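Long-range contact in dihydrophenazinedicarboxylate synthase (Burkholderia, PDB 4HMW), which catalyses FMN-dependent oxidations by molecular oxygen in the last steps of phenazine biosynthesis: residues G14-L19 / W188-D193. Numbering follows the deposited sequence.
Sequences GSVDVL and WAASSD. With FMN (flavin mononucleotide), chain C.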
ATOM      1  N   GLY B  14      18.117 -10.658  -9.242  1.00 52.24           N
ATOM      2  CA  GLY B  14      18.307 -10.297  -7.860  1.00 49.04           C
ATOM      3  C   GLY B  14      17.290  -9.204  -7.615  1.00 43.01           C
ATOM      4  O   GLY B  14      16.671  -8.692  -8.557  1.00 41.69           O
ATOM      5  N   SER B  15      17.098  -8.845  -6.359  1.00 38.84           N
ATOM      6  CA  SER B  15      16.168  -7.778  -6.032  1.00 35.64           C
ATOM      7  C   SER B  15      16.914  -6.456  -5.895  1.00 34.74           C
ATOM      8  O   SER B  15      16.414  -5.496  -5.328  1.00 31.66           O
ATOM      9  CB  SER B  15      15.448  -8.143  -4.747  1.00 37.05           C
ATOM     10  OG  SER B  15      16.302  -8.941  -3.954  1.00 39.74           O
ATOM     11  N   VAL B  16      18.146  -6.410  -6.401  1.00 34.16           N
ATOM     12  CA  VAL B  16      18.874  -5.138  -6.454  1.00 32.10           C
ATOM     13  C   VAL B  16      19.464  -5.014  -7.860  1.00 31.59           C
ATOM     14  O   VAL B  16      19.657  -6.025  -8.569  1.00 30.41           O
ATOM     15  CB  VAL B  16      19.990  -5.047  -5.377  1.00 33.19           C
ATOM     16  CG1 VAL B  16      19.411  -4.846  -3.966  1.00 32.31           C
ATOM     17  CG2 VAL B  16      20.883  -6.284  -5.443  1.00 33.99           C
ATOM     18  N   ASP B  17      19.715  -3.777  -8.259  1.00 29.64           N
ATOM     19  CA  ASP B  17      20.400  -3.477  -9.503  1.00 27.47           C
ATOM     20  C   ASP B  17      19.682  -3.992 -10.761  1.00 28.70           C
ATOM     21  O   ASP B  17      20.336  -4.298 -11.761  1.00 30.92           O
ATOM     22  CB  ASP B  17      21.845  -3.996  -9.430  1.00 31.10           C
ATOM     23  CG  ASP B  17      22.572  -3.488  -8.191  1.00 33.62           C
ATOM     24  OD1 ASP B  17      22.315  -2.323  -7.788  1.00 32.61           O
ATOM     25  OD2 ASP B  17      23.402  -4.260  -7.627  1.00 35.25           O
ATOM     26  N   VAL B  18      18.348  -4.025 -10.766  1.00 26.32           N
ATOM     27  CA  VAL B  18      17.707  -4.278 -12.043  1.00 26.46           C
ATOM     28  C   VAL B  18      18.007  -3.120 -12.994  1.00 22.79           C
ATOM     29  O   VAL B  18      18.339  -2.020 -12.571  1.00 21.03           O
ATOM     30  CB  VAL B  18      16.230  -4.575 -11.952  1.00 31.76           C
ATOM     31  CG1 VAL B  18      16.033  -5.730 -10.938  1.00 33.95           C
ATOM     32  CG2 VAL B  18      15.436  -3.320 -11.645  1.00 32.00           C
ATOM     33  N   LEU B  19      17.941  -3.394 -14.290  1.00 22.51           N
ATOM     34  CA  LEU B  19      18.274  -2.381 -15.261  1.00 24.85           C
ATOM     35  C   LEU B  19      17.138  -1.366 -15.300  1.00 24.88           C
ATOM     36  O   LEU B  19      15.961  -1.717 -15.158  1.00 28.20           O
ATOM     37  CB  LEU B  19      18.422  -2.986 -16.639  1.00 28.52           C
ATOM     38  CG  LEU B  19      19.214  -2.116 -17.605  1.00 34.73           C
ATOM     39  CD1 LEU B  19      20.720  -2.278 -17.378  1.00 36.50           C
ATOM     40  CD2 LEU B  19      18.802  -2.438 -19.084  1.00 37.10           C
ATOM     41  N   TRP B 188      10.701   3.562  -8.443  1.00 10.21           N
ATOM     42  CA  TRP B 188      11.819   3.319  -7.506  1.00 11.18           C
ATOM     43  C   TRP B 188      12.436   1.952  -7.743  1.00 12.96           C
ATOM     44  O   TRP B 188      11.722   0.968  -7.828  1.00 11.39           O
ATOM     45  CB  TRP B 188      11.261   3.370  -6.097  1.00 13.58           C
ATOM     46  CG  TRP B 188      12.217   3.241  -4.920  1.00 13.43           C
ATOM     47  CD1 TRP B 188      12.689   4.258  -4.158  1.00 14.96           C
ATOM     48  CD2 TRP B 188      12.764   2.044  -4.353  1.00 14.20           C
ATOM     49  NE1 TRP B 188      13.475   3.794  -3.142  1.00 13.28           N
ATOM     50  CE2 TRP B 188      13.522   2.433  -3.211  1.00 13.93           C
ATOM     51  CE3 TRP B 188      12.636   0.688  -4.641  1.00 14.01           C
ATOM     52  CZ2 TRP B 188      14.192   1.520  -2.412  1.00 14.05           C
ATOM     53  CZ3 TRP B 188      13.288  -0.221  -3.821  1.00 14.62           C
ATOM     54  CH2 TRP B 188      14.054   0.200  -2.724  1.00 15.21           C
ATOM     55  N   ALA B 189      13.763   1.885  -7.845  1.00 12.05           N
ATOM     56  CA  ALA B 189      14.429   0.609  -8.065  1.00 13.79           C
ATOM     57  C   ALA B 189      15.645   0.522  -7.165  1.00 12.41           C
ATOM     58  O   ALA B 189      16.531   1.353  -7.220  1.00 13.79           O
ATOM     59  CB  ALA B 189      14.821   0.444  -9.500  1.00 16.02           C
ATOM     60  N   ALA B 190      15.682  -0.521  -6.361  1.00 11.74           N
ATOM     61  CA  ALA B 190      16.736  -0.713  -5.365  1.00 13.56           C
ATOM     62  C   ALA B 190      18.096  -0.888  -6.035  1.00 16.18           C
ATOM     63  O   ALA B 190      18.220  -1.472  -7.131  1.00 14.72           O
ATOM     64  CB  ALA B 190      16.433  -1.943  -4.516  1.00 15.64           C
ATOM     65  N   SER B 191      19.119  -0.411  -5.332  1.00 14.74           N
ATOM     66  CA  SER B 191      20.525  -0.541  -5.729  1.00 16.93           C
ATOM     67  C   SER B 191      21.280  -1.148  -4.591  1.00 18.94           C
ATOM     68  O   SER B 191      21.066  -0.782  -3.443  1.00 20.31           O
ATOM     69  CB  SER B 191      21.129   0.820  -5.963  1.00 18.71           C
ATOM     70  OG  SER B 191      20.476   1.488  -7.013  1.00 22.48           O
ATOM     71  N   SER B 192      22.202  -2.054  -4.895  1.00 19.95           N
ATOM     72  CA  SER B 192      22.982  -2.656  -3.815  1.00 22.69           C
ATOM     73  C   SER B 192      23.858  -1.655  -3.051  1.00 22.12           C
ATOM     74  O   SER B 192      24.169  -1.912  -1.882  1.00 25.38           O
ATOM     75  CB  SER B 192      23.794  -3.846  -4.315  1.00 25.03           C
ATOM     76  OG  SER B 192      24.742  -3.437  -5.283  1.00 28.07           O
ATOM     77  N   ASP B 193      24.283  -0.554  -3.687  1.00 20.34           N
ATOM     78  CA  ASP B 193      25.104   0.457  -2.994  1.00 22.44           C
ATOM     79  C   ASP B 193      24.227   1.450  -2.210  1.00 21.33           C
ATOM     80  O   ASP B 193      24.735   2.430  -1.693  1.00 21.99           O
ATOM     81  CB  ASP B 193      26.100   1.194  -3.963  1.00 23.58           C
ATOM     82  CG  ASP B 193      25.407   2.031  -5.057  1.00 24.82           C
ATOM     83  OD1 ASP B 193      24.167   2.219  -5.032  1.00 23.00           O
ATOM     84  OD2 ASP B 193      26.125   2.476  -5.993  1.00 26.55           O
TER
HETATM   85  N1  FMN C 301      12.208   4.632   3.749  1.00 13.47           N
HETATM   86  C2  FMN C 301      12.300   5.133   5.018  1.00 14.23           C
HETATM   87  O2  FMN C 301      12.405   6.333   5.203  1.00 14.93           O
HETATM   88  N3  FMN C 301      12.222   4.289   6.093  1.00 13.55           N
HETATM   89  C4  FMN C 301      12.116   2.932   5.909  1.00 13.83           C
HETATM   90  O4  FMN C 301      12.054   2.196   6.914  1.00 16.82           O
HETATM   91  C4A FMN C 301      12.051   2.413   4.622  1.00 12.47           C
HETATM   92  N5  FMN C 301      11.979   1.046   4.414  1.00 13.19           N
HETATM   93  C5A FMN C 301      11.877   0.574   3.102  1.00 12.31           C
HETATM   94  C6  FMN C 301      11.770  -0.784   2.895  1.00 14.00           C
HETATM   95  C7  FMN C 301      11.638  -1.286   1.616  1.00 14.23           C
HETATM   96  C7M FMN C 301      11.526  -2.761   1.445  1.00 17.74           C
HETATM   97  C8  FMN C 301      11.655  -0.425   0.525  1.00 12.62           C
HETATM   98  C8M FMN C 301      11.495  -0.942  -0.866  1.00 14.77           C
HETATM   99  C9  FMN C 301      11.760   0.938   0.729  1.00 12.18           C
HETATM  100  C9A FMN C 301      11.915   1.443   2.014  1.00 12.53           C
HETATM  101  N10 FMN C 301      12.048   2.836   2.254  1.00 10.80           N
HETATM  102  C10 FMN C 301      12.114   3.288   3.548  1.00 12.11           C
HETATM  103  C1' FMN C 301      12.097   3.861   1.179  1.00 11.55           C
HETATM  104  C2' FMN C 301      10.708   4.440   0.899  1.00 12.22           C
HETATM  105  O2' FMN C 301       9.892   3.518   0.161  1.00 12.24           O
HETATM  106  C3' FMN C 301      10.773   5.760   0.130  1.00 12.02           C
HETATM  107  O3' FMN C 301      11.478   5.532  -1.073  1.00 12.97           O
HETATM  108  C4' FMN C 301      11.421   6.878   0.967  1.00 12.70           C
HETATM  109  O4' FMN C 301      11.140   6.666   2.339  1.00 12.45           O
HETATM  110  C5' FMN C 301      11.014   8.258   0.476  1.00 11.18           C
HETATM  111  O5' FMN C 301       9.607   8.379   0.464  1.00 13.26           O
HETATM  112  P   FMN C 301       8.898   9.802   0.315  1.00 13.61           P
HETATM  113  O1P FMN C 301       9.052  10.545   1.628  1.00 14.09           O
HETATM  114  O2P FMN C 301       9.604  10.560  -0.819  1.00 13.39           O
HETATM  115  O3P FMN C 301       7.463   9.495   0.058  1.00 14.87           O
HETATM  116  O   HOH W   1      24.394  -0.706  -6.694  1.00 31.71           O
HETATM  117  O   HOH W   2      21.767  -0.052  -9.159  1.00 39.51           O
HETATM  118  O   HOH W   3      16.429  -3.217  -8.473  1.00 19.76           O
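D17 and S192 carry the contact, the carboxylate of one taking both the backbone and the side chain of the other. OD2 of D17 receives the hydroxyl of S192 (OD2 to OG 2.8 Å) through its syn lone pair. OD1 accepts the amide of the same serine, S192 N, at 2.9 Å, also from the syn side but 35° out of the carboxylate plane. Aspartate suits this place because its paired oxygens can take both donors together; its CG lies beside the backbone N (chi1 -53°). That N donates to A190 O at 3.0 Å. In S192, chi1 of 63° keeps OG near its own N, so both reach one carboxylate. Beside this polar pair, V16 lays CG2 against S192 CB (4.0 Å) and CG1 near the small methyl of A190. One water joins V18 N to A190 O, which R197 also binds; another joins OD1 to S191 OG, itself bonded to L195 O; a third donates to OD1 and S192 OG. The N-terminal loop is thus tied to the chain leaving strand 184-189, whose W188 packs CH2 on C8M (3.4 Å) of an FMN also hydrogen-bonded by R66 and S146 of the second subunit. Four donors, S192 N-H and O-H and two waters, probably keep this solvent-exposed carboxylate ionised and fix its rotation.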